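Local coordinates for protein beta-glucuronidase (Dictyoglomus thermophilum, PDB 6XXW) that probably hydrolyses beta-D-glucuronides, releasing glucuronic acid, as a member of glycosyl hydrolase family 2, at residues P152-V157 and N171-F176. Numbering follows the deposited sequence.
Sequences PGELKV and NYYFDF
Glu154 and Asn171 form an antiparallel hydrogen-bonded pair at the open end of a two-stranded beta hairpin, within the range of the family 2 sugar-binding domain. The hairpin joins strands 153-157 and 168-172. Glu154 N donates to Asn171 O at 2.8 Å, in the carbonyl plane. Asn171 N returns a bond of the same length to Glu154 O, tilted 25° from that carbonyl plane. Next to this pair, a water bridges the two backbones. It donates to Pro152 O and accepts from Tyr173 N, 2.7 Å from each. Pro152 O also lies at the edge of the Phe174 ring, 3.6 Å from CE2.

The side chains of Glu154, Lys156, Asn171 and Tyr173 gather beside the paired backbones. In one of its two modelled conformers, Glu154 CG sits between its backbone N and carbonyl carbon (chi1 39°), and the extended chain carries the carboxylate to the ring edge of Tyr173. There Tyr173 OH gives OE2 a weak hydrogen bond of 3.4 Å. In the same conformer Lys156 NZ makes a salt bridge to OE2 at 3.5 Å, while OE1 is taken by Trp147 NE1. The extended Lys156 chain crosses the side chain of Asn171 at about a right angle, running past its amide ND2. With an alanine at Lys156, OE2 would probably lose its positive partner, and the amide of Asn171 the lysine chain that runs across it.

Farther along, Phe174 CD1 stands 3.3 Å over the centre of the Phe176 ring. The far end of segment 171-176 meets the TIM-barrel domain. Phe176 meets His307, just past strand 297-305, and Tyr342, between strand 336-338 and helix 346-355. Asp175 forms a salt bridge with Arg563, in the region between strand 544-550 and helix 580-591.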
loop_
_atom_site.group_PDB
_atom_site.type_symbol
_atom_site.label_atom_id
_atom_site.label_comp_id
_atom_site.label_asym_id
_atom_site.label_seq_id
_atom_site.Cartn_x
_atom_site.Cartn_y
_atom_site.Cartn_z
ATOM N N PRO A 152 -14.237 -31.926 1.549
ATOM C CA PRO A 152 -14.751 -32.431 0.273
ATOM C C PRO A 152 -14.734 -31.404 -0.856
ATOM O O PRO A 152 -14.636 -30.192 -0.659
ATOM C CB PRO A 152 -16.193 -32.813 0.618
ATOM C CG PRO A 152 -16.587 -31.769 1.640
ATOM C CD PRO A 152 -15.327 -31.601 2.492
ATOM N N GLY A 153 -14.866 -31.938 -2.064
ATOM C CA GLY A 153 -14.969 -31.160 -3.282
ATOM C C GLY A 153 -15.282 -32.114 -4.408
ATOM O O GLY A 153 -15.497 -33.307 -4.190
ATOM N N GLU A 154 -15.274 -31.582 -5.629
ATOM C CA GLU A 154 -15.664 -32.388 -6.779
ATOM C C GLU A 154 -15.034 -31.828 -8.044
ATOM O O GLU A 154 -15.061 -30.615 -8.274
ATOM C CB GLU A 154 -17.191 -32.440 -6.920
ATOM C CG GLU A 154 -17.898 -31.130 -6.613
ATOM C CD GLU A 154 -19.418 -31.242 -6.699
ATOM O OE1 GLU A 154 -19.914 -32.271 -7.211
ATOM O OE2 GLU A 154 -20.116 -30.288 -6.280
ATOM N N LEU A 155 -14.459 -32.714 -8.852
ATOM C CA LEU A 155 -13.932 -32.319 -10.146
ATOM C C LEU A 155 -15.084 -32.336 -11.141
ATOM O O LEU A 155 -15.813 -33.328 -11.234
ATOM C CB LEU A 155 -12.808 -33.269 -10.571
ATOM C CG LEU A 155 -11.994 -32.901 -11.819
ATOM C CD1 LEU A 155 -11.265 -31.584 -11.617
ATOM C CD2 LEU A 155 -11.010 -34.020 -12.155
ATOM N N LYS A 156 -15.291 -31.234 -11.847
ATOM C CA LYS A 156 -16.409 -31.136 -12.769
ATOM C C LYS A 156 -15.917 -30.826 -14.172
ATOM O O LYS A 156 -15.002 -30.016 -14.358
ATOM C CB LYS A 156 -17.421 -30.081 -12.329
ATOM C CG LYS A 156 -18.188 -30.449 -11.065
ATOM C CD LYS A 156 -19.264 -29.406 -10.785
ATOM C CE LYS A 156 -20.033 -29.717 -9.513
ATOM N NZ LYS A 156 -21.122 -28.726 -9.236
ATOM N N VAL A 157 -16.541 -31.489 -15.145
ATOM C CA VAL A 157 -16.277 -31.276 -16.562
ATOM C C VAL A 157 -17.173 -30.148 -17.046
ATOM O O VAL A 157 -18.369 -30.110 -16.729
ATOM C CB VAL A 157 -16.530 -32.564 -17.364
ATOM C CG1 VAL A 157 -16.428 -32.299 -18.856
ATOM C CG2 VAL A 157 -15.554 -33.653 -16.940
ATOM N N ASN A 171 -14.219 -27.999 -7.993
ATOM C CA ASN A 171 -15.086 -27.180 -7.165
ATOM C C ASN A 171 -14.949 -27.597 -5.710
ATOM O O ASN A 171 -14.846 -28.787 -5.396
ATOM C CB ASN A 171 -16.545 -27.297 -7.612
ATOM C CG ASN A 171 -16.817 -26.520 -8.900
ATOM O OD1 ASN A 171 -16.153 -25.521 -9.191
ATOM N ND2 ASN A 171 -17.784 -26.976 -9.670
ATOM N N TYR A 172 -14.949 -26.605 -4.828
ATOM C CA TYR A 172 -14.930 -26.850 -3.397
ATOM C C TYR A 172 -15.430 -25.599 -2.691
ATOM O O TYR A 172 -15.373 -24.489 -3.230
ATOM C CB TYR A 172 -13.540 -27.258 -2.897
ATOM C CG TYR A 172 -12.385 -26.319 -3.192
ATOM C CD1 TYR A 172 -11.683 -26.413 -4.385
ATOM C CD2 TYR A 172 -11.939 -25.396 -2.241
ATOM C CE1 TYR A 172 -10.592 -25.592 -4.652
ATOM C CE2 TYR A 172 -10.834 -24.559 -2.498
ATOM C CZ TYR A 172 -10.163 -24.674 -3.709
ATOM O OH TYR A 172 -9.075 -23.873 -4.005
ATOM N N TYR A 173 -15.931 -25.800 -1.478
ATOM C CA TYR A 173 -16.763 -24.814 -0.807
ATOM C C TYR A 173 -16.198 -24.418 0.544
ATOM O O TYR A 173 -16.893 -23.775 1.337
ATOM C CB TYR A 173 -18.198 -25.363 -0.689
ATOM C CG TYR A 173 -18.698 -25.785 -2.050
ATOM C CD1 TYR A 173 -19.253 -24.855 -2.921
ATOM C CD2 TYR A 173 -18.540 -27.093 -2.497
ATOM C CE1 TYR A 173 -19.684 -25.231 -4.184
ATOM C CE2 TYR A 173 -18.962 -27.475 -3.757
ATOM C CZ TYR A 173 -19.533 -26.540 -4.593
ATOM O OH TYR A 173 -19.954 -26.915 -5.849
ATOM N N PHE A 174 -14.954 -24.772 0.819
ATOM C CA PHE A 174 -14.246 -24.237 1.970
ATOM C C PHE A 174 -13.411 -23.038 1.533
ATOM O O PHE A 174 -12.948 -22.964 0.394
ATOM C CB PHE A 174 -13.367 -25.302 2.634
ATOM C CG PHE A 174 -12.441 -26.035 1.701
ATOM C CD1 PHE A 174 -11.134 -25.572 1.486
ATOM C CD2 PHE A 174 -12.834 -27.224 1.100
ATOM C CE1 PHE A 174 -10.255 -26.262 0.653
ATOM C CE2 PHE A 174 -11.953 -27.937 0.271
ATOM C CZ PHE A 174 -10.665 -27.461 0.044
ATOM N N ASP A 175 -13.236 -22.090 2.449
ATOM C CA ASP A 175 -12.648 -20.793 2.126
ATOM C C ASP A 175 -11.175 -20.748 2.523
ATOM O O ASP A 175 -10.740 -19.927 3.327
ATOM C CB ASP A 175 -13.435 -19.685 2.815
ATOM C CG ASP A 175 -12.919 -18.299 2.480
ATOM O OD1 ASP A 175 -12.667 -18.022 1.284
ATOM O OD2 ASP A 175 -12.760 -17.491 3.418
ATOM N N PHE A 176 -10.409 -21.697 1.995
ATOM C CA PHE A 176 -8.956 -21.601 2.023
ATOM C C PHE A 176 -8.451 -22.341 0.798
ATOM O O PHE A 176 -9.109 -23.258 0.314
ATOM C CB PHE A 176 -8.330 -22.154 3.316
ATOM C CG PHE A 176 -8.774 -23.563 3.696
ATOM C CD1 PHE A 176 -9.945 -23.762 4.411
ATOM C CD2 PHE A 176 -7.987 -24.673 3.375
ATOM C CE1 PHE A 176 -10.342 -25.039 4.784
ATOM C CE2 PHE A 176 -8.376 -25.962 3.740
ATOM C CZ PHE A 176 -9.560 -26.145 4.442
HETATM O O HOH W 1 -16.323 -28.109 -0.057
#